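Cerato-platanin-like protein (Moniliophthora perniciosa, PDB 3SUK) is of unknown function but belongs to the secreted cerato-platanin family and is built on a double-psi beta-barrel. Local coordinates at residues P42-S50 against V92-L100; P59-I67 against N79-F90. All blocks are in the same frame, centred on the assembly; numbering follows the deposited sequence.

Overall arrangement
Both contacts lie about 5 Å from the centre of the chain, their own centres about 10 Å apart, and both draw on the mixed six-stranded sheet of the double-psi beta-barrel. Strand 47-50 of contact 1 runs beside strand 74-83, which contact 2 pairs in turn with strand 64-71. The two contacts touch directly: G48 O lies 2.9 Å from I83 N and S50 N 3.0 Å from D84 O, both probable hydrogen bonds. Along the sequence, the segments of contact 2 fall between those of contact 1. Contact 1 pairs strand 47-50 with 90-92 and brings helix 94-101 against it; contact 2, more deeply buried, is the pairing of 64-71 with 74-83.

Contact 1. Residues P42-S50 against V92-L100; sequences PTFPHIGAS and VAQAAMDEL
The H46 imidazole meets E99 at its edge: OE1 sits close to the ring plane and accepts from NE2 at 2.7 Å, N-H...O angle 162°. The carboxylate is turned 50° from the imidazole plane, and OE1 is met from above its own plane. The A96 methyl approaches the same ring obliquely, while one face of the F44 phenyl carries P45 CB over its centre. This contact joins strand 47-50 of the double-psi beta-barrel and the turn before it to V92 and to one side of helix 94-101. With its CG anti to the carbonyl carbon (chi1 -59°), H46 brings its ring end back toward the helix although CB leads away from it; its ND1 makes a weak hydrogen bond to N79 O on strand 74-83, so the ring reaches from helix to sheet, firmly only at NE2. P45, preceded by a cis peptide, sets CG against A95 CB at 3.9 Å. Its carbonyl faces the helix, with P45 O 3.4 Å from A93 CB. D13 accepts from the first backbone amides of the helix, Q94 N and A95 N. In the sheet, G48 and V92 form an antiparallel non-hydrogen-bonded pair with their CA atoms 4.0 Å apart, and a beta carbon on G48 would collide with V92 CG1. Beside this pair A93, the N-cap residue, donates from its backbone N to I47 O at 3.2 Å.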
ATOM      1  N   PRO A  42      -8.396  -3.735  -6.276  1.00 10.91           N
ATOM      2  CA  PRO A  42      -9.670  -3.906  -5.584  1.00 12.28           C
ATOM      3  C   PRO A  42      -9.781  -3.208  -4.234  1.00 11.51           C
ATOM      4  O   PRO A  42     -10.845  -2.938  -3.790  1.00 14.12           O
ATOM      5  CB  PRO A  42      -9.801  -5.442  -5.447  1.00 11.13           C
ATOM      6  CG  PRO A  42      -9.017  -5.968  -6.548  1.00 13.24           C
ATOM      7  CD  PRO A  42      -7.847  -5.037  -6.678  1.00 12.90           C
ATOM      8  N   THR A  43      -8.660  -2.939  -3.588  1.00 10.89           N
ATOM      9  CA  THR A  43      -8.666  -2.304  -2.275  1.00 10.76           C
ATOM     10  C   THR A  43      -8.507  -0.773  -2.368  1.00 10.13           C
ATOM     11  O   THR A  43      -8.413  -0.127  -1.388  1.00 10.20           O
ATOM     12  CB  THR A  43      -7.525  -2.894  -1.428  1.00  8.97           C
ATOM     13  OG1 THR A  43      -6.315  -2.724  -2.144  1.00 10.28           O
ATOM     14  CG2 THR A  43      -7.722  -4.400  -1.217  1.00 11.64           C
ATOM     15  N   PHE A  44      -8.472  -0.216  -3.562  1.00  9.83           N
ATOM     16  CA  PHE A  44      -8.150   1.195  -3.693  1.00 11.10           C
ATOM     17  C   PHE A  44      -9.134   1.992  -2.828  1.00 11.71           C
ATOM     18  O   PHE A  44     -10.307   1.742  -2.862  1.00 12.88           O
ATOM     19  CB  PHE A  44      -8.305   1.665  -5.158  1.00 11.08           C
ATOM     20  CG  PHE A  44      -7.998   3.137  -5.346  1.00 12.57           C
ATOM     21  CD1 PHE A  44      -6.724   3.542  -5.583  1.00 12.99           C
ATOM     22  CD2 PHE A  44      -8.988   4.094  -5.255  1.00 11.97           C
ATOM     23  CE1 PHE A  44      -6.412   4.864  -5.742  1.00 11.70           C
ATOM     24  CE2 PHE A  44      -8.676   5.416  -5.424  1.00 14.07           C
ATOM     25  CZ  PHE A  44      -7.378   5.783  -5.669  1.00 12.05           C
ATOM     26  N   PRO A  45      -8.664   2.971  -2.070  1.00 11.72           N
ATOM     27  CA  PRO A  45      -7.333   3.595  -2.127  1.00 12.36           C
ATOM     28  C   PRO A  45      -6.339   2.963  -1.159  1.00 10.44           C
ATOM     29  O   PRO A  45      -5.361   3.580  -0.867  1.00 10.50           O
ATOM     30  CB  PRO A  45      -7.630   5.022  -1.672  1.00 13.58           C
ATOM     31  CG  PRO A  45      -8.667   4.836  -0.631  1.00 12.84           C
ATOM     32  CD  PRO A  45      -9.560   3.703  -1.173  1.00 11.63           C
ATOM     33  N   HIS A  46      -6.615   1.753  -0.705  1.00  8.78           N
ATOM     34  CA  HIS A  46      -5.659   1.060   0.157  1.00  9.87           C
ATOM     35  C   HIS A  46      -4.594   0.419  -0.729  1.00  8.24           C
ATOM     36  O   HIS A  46      -4.595  -0.752  -0.975  1.00  8.08           O
ATOM     37  CB  HIS A  46      -6.337  -0.026   0.997  1.00  9.53           C
ATOM     38  CG  HIS A  46      -7.421   0.471   1.897  1.00  9.23           C
ATOM     39  ND1 HIS A  46      -8.235  -0.371   2.613  1.00 10.96           N
ATOM     40  CD2 HIS A  46      -7.824   1.721   2.189  1.00  9.32           C
ATOM     41  CE1 HIS A  46      -9.106   0.345   3.294  1.00 14.80           C
ATOM     42  NE2 HIS A  46      -8.876   1.617   3.063  1.00 11.12           N
ATOM     43  N   ILE A  47      -3.695   1.265  -1.209  1.00  8.23           N
ATOM     44  CA  ILE A  47      -2.591   0.829  -2.053  1.00  7.70           C
ATOM     45  C   ILE A  47      -1.336   1.608  -1.673  1.00  6.50           C
ATOM     46  O   ILE A  47      -1.431   2.661  -1.087  1.00  7.59           O
ATOM     47  CB  ILE A  47      -2.867   1.024  -3.555  1.00  7.59           C
ATOM     48  CG1 ILE A  47      -3.154   2.488  -3.859  1.00  9.78           C
ATOM     49  CG2 ILE A  47      -3.999   0.107  -4.059  1.00  8.71           C
ATOM     50  CD1 ILE A  47      -2.991   2.880  -5.305  1.00 11.58           C
ATOM     51  N   GLY A  48      -0.186   1.047  -1.994  1.00  6.46           N
ATOM     52  CA  GLY A  48       1.051   1.739  -1.718  1.00  8.40           C
ATOM     53  C   GLY A  48       2.301   0.997  -2.131  1.00  8.48           C
ATOM     54  O   GLY A  48       2.264  -0.072  -2.672  1.00  9.23           O
ATOM     55  N   ALA A  49       3.422   1.625  -1.809  1.00  8.29           N
ATOM     56  CA  ALA A  49       4.735   1.047  -1.997  1.00  9.26           C
ATOM     57  C   ALA A  49       5.151   0.316  -0.711  1.00  6.62           C
ATOM     58  O   ALA A  49       4.696   0.716   0.346  1.00  7.24           O
ATOM     59  CB  ALA A  49       5.737   2.149  -2.334  1.00  8.32           C
ATOM     60  N   SER A  50       5.967  -0.733  -0.838  1.00  7.39           N
ATOM     61  CA  SER A  50       6.558  -1.438   0.286  1.00  8.45           C
ATOM     62  C   SER A  50       8.027  -1.777  -0.012  1.00  7.56           C
ATOM     63  O   SER A  50       8.382  -2.065  -1.106  1.00  8.88           O
ATOM     64  CB  SER A  50       5.788  -2.722   0.581  1.00  8.10           C
ATOM     65  OG  SER A  50       6.469  -3.547   1.480  1.00  9.92           O
ATOM     66  N   VAL A  92       2.088   4.918   1.419  1.00  7.51           N
ATOM     67  CA  VAL A  92       0.702   4.649   1.034  1.00  7.88           C
ATOM     68  C   VAL A  92      -0.073   5.880   0.595  1.00  7.50           C
ATOM     69  O   VAL A  92       0.323   6.952   0.813  1.00  7.74           O
ATOM     70  CB  VAL A  92      -0.084   3.888   2.168  1.00  6.81           C
ATOM     71  CG1 VAL A  92       0.711   2.611   2.573  1.00  8.92           C
ATOM     72  CG2 VAL A  92      -0.394   4.808   3.369  1.00  8.87           C
ATOM     73  N   ALA A  93      -1.224   5.660  -0.023  1.00  7.30           N
ATOM     74  CA  ALA A  93      -2.061   6.802  -0.394  1.00  7.69           C
ATOM     75  C   ALA A  93      -2.413   7.554   0.892  1.00  7.64           C
ATOM     76  O   ALA A  93      -2.640   6.974   1.906  1.00  7.83           O
ATOM     77  CB  ALA A  93      -3.324   6.317  -1.103  1.00  7.36           C
ATOM     78  N   GLN A  94      -2.491   8.865   0.801  1.00  8.63           N
ATOM     79  CA  GLN A  94      -2.855   9.627   1.971  1.00  7.78           C
ATOM     80  C   GLN A  94      -4.218   9.118   2.480  1.00  7.64           C
ATOM     81  O   GLN A  94      -4.424   9.002   3.662  1.00 10.35           O
ATOM     82  CB  GLN A  94      -2.960  11.126   1.624  1.00  7.27           C
ATOM     83  CG  GLN A  94      -3.227  11.971   2.869  1.00  7.25           C
ATOM     84  CD  GLN A  94      -3.545  13.412   2.503  1.00  8.63           C
ATOM     85  OE1 GLN A  94      -2.893  13.989   1.690  1.00  9.72           O
ATOM     86  NE2 GLN A  94      -4.536  13.985   3.177  1.00 10.01           N
ATOM     87  N   ALA A  95      -5.130   8.806   1.596  1.00  8.66           N
ATOM     88  CA  ALA A  95      -6.452   8.406   2.032  1.00 10.70           C
ATOM     89  C   ALA A  95      -6.386   7.157   2.923  1.00 11.73           C
ATOM     90  O   ALA A  95      -7.110   7.065   3.913  1.00 11.21           O
ATOM     91  CB  ALA A  95      -7.331   8.184   0.852  1.00 10.71           C
ATOM     92  N   ALA A  96      -5.505   6.239   2.578  1.00  9.28           N
ATOM     93  CA  ALA A  96      -5.277   5.058   3.368  1.00  9.50           C
ATOM     94  C   ALA A  96      -4.693   5.364   4.731  1.00  9.77           C
ATOM     95  O   ALA A  96      -5.123   4.809   5.689  1.00 10.78           O
ATOM     96  CB  ALA A  96      -4.396   4.080   2.635  1.00 10.84           C
ATOM     97  N   MET A  97      -3.696   6.223   4.801  1.00  8.61           N
ATOM     98  CA  MET A  97      -3.127   6.646   6.060  1.00  9.49           C
ATOM     99  C   MET A  97      -4.173   7.394   6.880  1.00 11.33           C
ATOM    100  O   MET A  97      -4.204   7.261   8.067  1.00 10.35           O
ATOM    101  CB  MET A  97      -1.856   7.465   5.882  1.00  8.09           C
ATOM    102  CG  MET A  97      -1.157   7.711   7.169  1.00  9.44           C
ATOM    103  SD  MET A  97       0.436   8.536   6.913  1.00 10.88           S
ATOM    104  CE  MET A  97       1.060   8.667   8.583  1.00 11.80           C
ATOM    105  N   ASP A  98      -5.011   8.184   6.223  1.00 10.79           N
ATOM    106  CA  ASP A  98      -6.055   8.852   6.973  1.00 12.31           C
ATOM    107  C   ASP A  98      -7.038   7.854   7.604  1.00 10.77           C
ATOM    108  O   ASP A  98      -7.432   8.030   8.716  1.00 11.26           O
ATOM    109  CB  ASP A  98      -6.769   9.887   6.101  1.00 12.54           C
ATOM    110  CG  ASP A  98      -6.058  11.230   6.072  1.00 10.94           C
ATOM    111  OD1 ASP A  98      -5.563  11.662   7.086  1.00 12.43           O
ATOM    112  OD2 ASP A  98      -6.022  11.831   4.982  1.00 13.32           O
ATOM    113  N   GLU A  99      -7.386   6.817   6.892  1.00 10.82           N
ATOM    114  CA  GLU A  99      -8.284   5.799   7.433  1.00 11.26           C
ATOM    115  C   GLU A  99      -7.632   5.078   8.631  1.00 13.48           C
ATOM    116  O   GLU A  99      -8.258   4.817   9.620  1.00 13.65           O
ATOM    117  CB  GLU A  99      -8.703   4.828   6.348  1.00 12.30           C
ATOM    118  CG  GLU A  99      -9.677   5.411   5.355  1.00 15.65           C
ATOM    119  CD  GLU A  99      -9.933   4.450   4.224  1.00 18.36           C
ATOM    120  OE1 GLU A  99     -10.423   3.357   4.521  1.00 17.21           O
ATOM    121  OE2 GLU A  99      -9.711   4.824   3.049  1.00 22.29           O
ATOM    122  N   LEU A 100      -6.346   4.821   8.525  1.00 12.15           N
ATOM    123  CA  LEU A 100      -5.559   4.155   9.534  1.00 11.39           C
ATOM    124  C   LEU A 100      -5.460   4.956  10.787  1.00 12.07           C
ATOM    125  O   LEU A 100      -5.243   4.411  11.814  1.00 13.72           O
ATOM    126  CB  LEU A 100      -4.180   3.835   8.984  1.00 12.98           C
ATOM    127  CG  LEU A 100      -3.348   2.789   9.660  1.00 16.24           C
ATOM    128  CD1 LEU A 100      -4.081   1.439   9.754  1.00 11.51           C
ATOM    129  CD2 LEU A 100      -2.103   2.595   8.868  1.00 16.16           C
TER

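Contact 2. Residues P59-I67 against N79-F90; sequences PACGNCYTI and NLVAIDHAGNGF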
ATOM      1  N   PRO A  59       8.619 -10.780  -6.796  1.00  9.90           N
ATOM      2  CA  PRO A  59       7.538 -11.707  -6.471  1.00  9.36           C
ATOM      3  C   PRO A  59       6.625 -11.159  -5.373  1.00  8.30           C
ATOM      4  O   PRO A  59       5.613 -11.745  -5.184  1.00  9.92           O
ATOM      5  CB  PRO A  59       8.269 -12.968  -6.024  1.00 11.11           C
ATOM      6  CG  PRO A  59       9.514 -12.427  -5.408  1.00 13.86           C
ATOM      7  CD  PRO A  59       9.923 -11.333  -6.366  1.00 11.34           C
ATOM      8  N   ALA A  60       6.997 -10.058  -4.720  1.00  8.04           N
ATOM      9  CA  ALA A  60       6.168  -9.429  -3.699  1.00  8.24           C
ATOM     10  C   ALA A  60       5.157  -8.417  -4.296  1.00  8.45           C
ATOM     11  O   ALA A  60       4.305  -7.924  -3.615  1.00  8.24           O
ATOM     12  CB  ALA A  60       7.037  -8.782  -2.640  1.00  9.21           C
ATOM     13  N   CYS A  61       5.226  -8.222  -5.606  1.00  8.09           N
ATOM     14  CA  CYS A  61       4.224  -7.391  -6.292  1.00  8.66           C
ATOM     15  C   CYS A  61       2.834  -7.981  -6.103  1.00  8.11           C
ATOM     16  O   CYS A  61       2.598  -9.121  -6.439  1.00  8.53           O
ATOM     17  CB  CYS A  61       4.517  -7.321  -7.825  1.00  7.48           C
ATOM     18  SG  CYS A  61       5.897  -6.157  -8.212  1.00  9.99           S
ATOM     19  N   GLY A  62       1.941  -7.163  -5.582  1.00  8.23           N
ATOM     20  CA  GLY A  62       0.588  -7.606  -5.290  1.00  7.24           C
ATOM     21  C   GLY A  62       0.361  -8.144  -3.884  1.00  8.91           C
ATOM     22  O   GLY A  62      -0.742  -8.445  -3.530  1.00 10.33           O
ATOM     23  N   ASN A  63       1.385  -8.143  -3.045  1.00  7.89           N
ATOM     24  CA  ASN A  63       1.180  -8.637  -1.711  1.00  8.07           C
ATOM     25  C   ASN A  63       0.134  -7.835  -0.964  1.00  6.56           C
ATOM     26  O   ASN A  63       0.042  -6.655  -1.074  1.00  7.13           O
ATOM     27  CB  ASN A  63       2.472  -8.663  -0.908  1.00 10.05           C
ATOM     28  CG  ASN A  63       3.348  -9.885  -1.221  1.00 10.70           C
ATOM     29  OD1 ASN A  63       3.006 -10.723  -2.002  1.00 11.21           O
ATOM     30  ND2 ASN A  63       4.485  -9.899  -0.641  1.00 12.30           N
ATOM     31  N   CYS A  64      -0.622  -8.560  -0.171  1.00  7.64           N
ATOM     32  CA  CYS A  64      -1.717  -8.035   0.599  1.00  6.85           C
ATOM     33  C   CYS A  64      -1.339  -8.047   2.078  1.00  6.79           C
ATOM     34  O   CYS A  64      -0.972  -9.037   2.575  1.00  8.11           O
ATOM     35  CB  CYS A  64      -2.931  -8.953   0.366  1.00  9.89           C
ATOM     36  SG  CYS A  64      -4.462  -8.438   1.212  1.00  9.43           S
ATOM     37  N   TYR A  65      -1.451  -6.900   2.719  1.00  7.38           N
ATOM     38  CA  TYR A  65      -1.058  -6.711   4.091  1.00  7.63           C
ATOM     39  C   TYR A  65      -2.196  -6.156   4.926  1.00  9.52           C
ATOM     40  O   TYR A  65      -2.863  -5.233   4.527  1.00 10.36           O
ATOM     41  CB  TYR A  65       0.106  -5.730   4.170  1.00  8.02           C
ATOM     42  CG  TYR A  65       1.329  -6.167   3.432  1.00  7.92           C
ATOM     43  CD1 TYR A  65       1.499  -5.830   2.106  1.00  7.68           C
ATOM     44  CD2 TYR A  65       2.324  -6.905   4.058  1.00  8.57           C
ATOM     45  CE1 TYR A  65       2.619  -6.190   1.430  1.00  7.56           C
ATOM     46  CE2 TYR A  65       3.441  -7.298   3.376  1.00  9.75           C
ATOM     47  CZ  TYR A  65       3.567  -6.966   2.059  1.00  9.74           C
ATOM     48  OH  TYR A  65       4.673  -7.353   1.369  1.00 11.93           O
ATOM     49  N   THR A  66      -2.360  -6.705   6.107  1.00  8.59           N
ATOM     50  CA  THR A  66      -3.247  -6.136   7.098  1.00  9.01           C
ATOM     51  C   THR A  66      -2.354  -5.272   7.953  1.00  9.53           C
ATOM     52  O   THR A  66      -1.440  -5.747   8.584  1.00  9.50           O
ATOM     53  CB  THR A  66      -3.925  -7.205   7.955  1.00  9.30           C
ATOM     54  OG1 THR A  66      -4.793  -7.967   7.126  1.00 11.08           O
ATOM     55  CG2 THR A  66      -4.743  -6.568   9.031  1.00 11.31           C
ATOM     56  N   ILE A  67      -2.637  -3.979   7.918  1.00  6.87           N
ATOM     57  CA  ILE A  67      -1.838  -2.947   8.585  1.00  7.70           C
ATOM     58  C   ILE A  67      -2.677  -2.378   9.714  1.00  7.80           C
ATOM     59  O   ILE A  67      -3.775  -2.012   9.515  1.00  8.77           O
ATOM     60  CB  ILE A  67      -1.413  -1.825   7.605  1.00  6.45           C
ATOM     61  CG1 ILE A  67      -0.605  -2.394   6.411  1.00  9.23           C
ATOM     62  CG2 ILE A  67      -0.547  -0.784   8.312  1.00  9.23           C
ATOM     63  CD1 ILE A  67      -0.329  -1.435   5.365  1.00  8.16           C
ATOM     64  N   ASN A  79      -6.694  -3.471   5.019  1.00  7.84           N
ATOM     65  CA  ASN A  79      -6.021  -4.330   4.092  1.00  8.01           C
ATOM     66  C   ASN A  79      -5.568  -3.552   2.851  1.00  8.71           C
ATOM     67  O   ASN A  79      -6.284  -2.780   2.306  1.00 10.94           O
ATOM     68  CB  ASN A  79      -6.934  -5.487   3.680  1.00  8.84           C
ATOM     69  CG  ASN A  79      -7.386  -6.349   4.870  1.00 10.87           C
ATOM     70  OD1 ASN A  79      -6.715  -6.505   5.830  1.00 11.82           O
ATOM     71  ND2 ASN A  79      -8.579  -6.814   4.780  1.00 14.89           N
ATOM     72  N   LEU A  80      -4.320  -3.757   2.485  1.00  7.06           N
ATOM     73  CA  LEU A  80      -3.645  -2.909   1.533  1.00  7.58           C
ATOM     74  C   LEU A  80      -2.823  -3.726   0.554  1.00  7.12           C
ATOM     75  O   LEU A  80      -2.179  -4.646   0.931  1.00  7.49           O
ATOM     76  CB  LEU A  80      -2.747  -1.918   2.295  1.00  7.31           C
ATOM     77  CG  LEU A  80      -1.990  -0.933   1.375  1.00  6.66           C
ATOM     78  CD1 LEU A  80      -2.061   0.497   1.928  1.00  8.61           C
ATOM     79  CD2 LEU A  80      -0.501  -1.339   1.240  1.00  8.51           C
ATOM     80  N   VAL A  81      -2.817  -3.325  -0.712  1.00  7.72           N
ATOM     81  CA  VAL A  81      -2.014  -4.003  -1.734  1.00  7.12           C
ATOM     82  C   VAL A  81      -0.769  -3.200  -2.032  1.00  5.64           C
ATOM     83  O   VAL A  81      -0.839  -2.067  -2.317  1.00  7.12           O
ATOM     84  CB  VAL A  81      -2.816  -4.219  -3.068  1.00  6.55           C
ATOM     85  CG1 VAL A  81      -1.926  -4.863  -4.169  1.00  8.81           C
ATOM     86  CG2 VAL A  81      -4.060  -5.124  -2.787  1.00  8.68           C
ATOM     87  N   ALA A  82       0.345  -3.888  -2.013  1.00  6.46           N
ATOM     88  CA  ALA A  82       1.617  -3.285  -2.381  1.00  7.17           C
ATOM     89  C   ALA A  82       1.888  -3.440  -3.870  1.00  7.40           C
ATOM     90  O   ALA A  82       1.826  -4.488  -4.379  1.00  7.73           O
ATOM     91  CB  ALA A  82       2.735  -3.880  -1.516  1.00  9.15           C
ATOM     92  N   ILE A  83       2.130  -2.308  -4.499  1.00  8.45           N
ATOM     93  CA  ILE A  83       2.330  -2.235  -5.948  1.00  9.55           C
ATOM     94  C   ILE A  83       3.635  -1.578  -6.440  1.00  9.34           C
ATOM     95  O   ILE A  83       3.793  -1.357  -7.607  1.00 10.04           O
ATOM     96  CB  ILE A  83       1.125  -1.487  -6.585  1.00  9.89           C
ATOM     97  CG1 ILE A  83       1.107   0.006  -6.211  1.00 10.78           C
ATOM     98  CG2 ILE A  83      -0.190  -2.187  -6.192  1.00  8.88           C
ATOM     99  CD1 ILE A  83       0.139   0.849  -7.004  1.00 14.89           C
ATOM    100  N   ASP A  84       4.498  -1.185  -5.517  1.00  7.99           N
ATOM    101  CA  ASP A  84       5.666  -0.380  -5.890  1.00  8.95           C
ATOM    102  C   ASP A  84       6.728  -0.606  -4.819  1.00  8.30           C
ATOM    103  O   ASP A  84       6.425  -1.113  -3.782  1.00  9.26           O
ATOM    104  CB  ASP A  84       5.239   1.094  -5.983  1.00  8.75           C
ATOM    105  CG  ASP A  84       6.202   1.998  -6.776  1.00  8.84           C
ATOM    106  OD1 ASP A  84       7.146   1.498  -7.343  1.00  9.99           O
ATOM    107  OD2 ASP A  84       5.911   3.197  -6.741  1.00 10.65           O
ATOM    108  N   HIS A  85       7.952  -0.230  -5.134  1.00  9.06           N
ATOM    109  CA  HIS A  85       9.077  -0.250  -4.205  1.00  8.10           C
ATOM    110  C   HIS A  85       9.078   0.981  -3.292  1.00  8.99           C
ATOM    111  O   HIS A  85       8.928   2.023  -3.755  1.00 10.80           O
ATOM    112  CB  HIS A  85      10.398  -0.290  -5.017  1.00 10.90           C
ATOM    113  CG  HIS A  85      11.631  -0.044  -4.185  1.00  9.11           C
ATOM    114  ND1 HIS A  85      12.144  -0.976  -3.321  1.00 11.19           N
ATOM    115  CD2 HIS A  85      12.410   1.048  -4.055  1.00 14.65           C
ATOM    116  CE1 HIS A  85      13.209  -0.485  -2.721  1.00 13.85           C
ATOM    117  NE2 HIS A  85      13.395   0.737  -3.160  1.00 13.61           N
ATOM    118  N   ALA A  86       9.336   0.764  -2.004  1.00  9.76           N
ATOM    119  CA  ALA A  86       9.613   1.830  -1.036  1.00  9.20           C
ATOM    120  C   ALA A  86      10.990   1.545  -0.463  1.00 10.00           C
ATOM    121  O   ALA A  86      11.408   0.436  -0.385  1.00  9.95           O
ATOM    122  CB  ALA A  86       8.590   1.800   0.071  1.00  9.13           C
ATOM    123  N   GLY A  87      11.677   2.593  -0.070  1.00 11.06           N
ATOM    124  CA  GLY A  87      12.955   2.443   0.583  1.00 11.40           C
ATOM    125  C   GLY A  87      12.874   1.894   1.992  1.00 12.26           C
ATOM    126  O   GLY A  87      13.800   1.370   2.458  1.00 11.86           O
ATOM    127  N   ASN A  88      11.788   2.131   2.690  1.00 11.03           N
ATOM    128  CA  ASN A  88      11.705   1.775   4.108  1.00 12.07           C
ATOM    129  C   ASN A  88      10.252   1.613   4.593  1.00  9.57           C
ATOM    130  O   ASN A  88       9.627   2.580   4.880  1.00 12.29           O
ATOM    131  CB  ASN A  88      12.432   2.893   4.898  1.00 14.81           C
ATOM    132  CG  ASN A  88      12.361   2.751   6.370  1.00 12.98           C
ATOM    133  OD1 ASN A  88      12.266   1.708   6.893  1.00 16.15           O
ATOM    134  ND2 ASN A  88      12.516   3.859   7.035  1.00 17.58           N
ATOM    135  N   GLY A  89       9.798   0.396   4.766  1.00  9.64           N
ATOM    136  CA  GLY A  89       8.398   0.144   5.086  1.00 10.12           C
ATOM    137  C   GLY A  89       7.404   0.533   3.989  1.00  7.52           C
ATOM    138  O   GLY A  89       7.639   0.236   2.853  1.00  8.85           O
ATOM    139  N   PHE A  90       6.341   1.215   4.372  1.00  8.53           N
ATOM    140  CA  PHE A  90       5.261   1.523   3.427  1.00  7.91           C
ATOM    141  C   PHE A  90       5.169   3.006   3.089  1.00  7.92           C
ATOM    142  O   PHE A  90       5.243   3.848   3.948  1.00  8.12           O
ATOM    143  CB  PHE A  90       3.867   1.138   3.996  1.00  8.29           C
ATOM    144  CG  PHE A  90       3.644  -0.330   4.207  1.00  8.67           C
ATOM    145  CD1 PHE A  90       3.290  -1.120   3.153  1.00  8.98           C
ATOM    146  CD2 PHE A  90       3.678  -0.889   5.481  1.00  9.54           C
ATOM    147  CE1 PHE A  90       3.068  -2.441   3.339  1.00  8.59           C
ATOM    148  CE2 PHE A  90       3.457  -2.236   5.659  1.00 11.20           C
ATOM    149  CZ  PHE A  90       3.123  -2.983   4.563  1.00 10.26           C
TER
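The beta hairpin of strands 64-71 and 74-83 forms one wall of the double-psi beta-barrel, and the segments 59-67 and 79-90 meet at its open end. Y65 and L80 are the antiparallel hydrogen-bonded pair, Y65 N donating to L80 O at 3.0 Å and L80 N returning a bond to Y65 O. Next along the ladder, A82 N donates to N63 O and G62 N to A82 O, both 2.9 Å, so the pairing runs on into the type II turn A60-N63, where G62 has positive phi. On the face of Y65 and L80, F90 turns an edge to the Y65 ring in a T-shaped stack, centroids 5.2 Å apart and planes at 76°. Y65 CG lies anti to the carbonyl carbon (chi1 -60°), which stands the ring against F90 CZ and beside A82, whose CB sits at the ring edge 3.7 Å from CE1. I67 approaches F90 from the opposite direction and lays CD1 over the centre of its ring, a CH-pi contact of 3.8 Å to the centroid; CD1 also touches L80 CB. The Y65 hydroxyl receives N63 ND2 and pairs with D52, while N63 OD1 is held by R120. Replacing Y65 by alanine removes ring and hydroxyl, which would probably open a gap beside F90 and A82 and leave N63 ND2 and D52 without this partner. On the other face, T66 OG1 lies alongside N79 and donates to its OD1 at 2.7 Å, tilted 31° from the carbonyl plane. Disulfides C61-C24 and C64-C123 tie segment 59-67 to the loop holding C24 and to the C-terminal tail. The chemistry divides by face: the Y65 side is a buried apolar cluster whose phenol has polar partners, whereas T66 and N79, both partly exposed, share a single side-chain hydrogen bond.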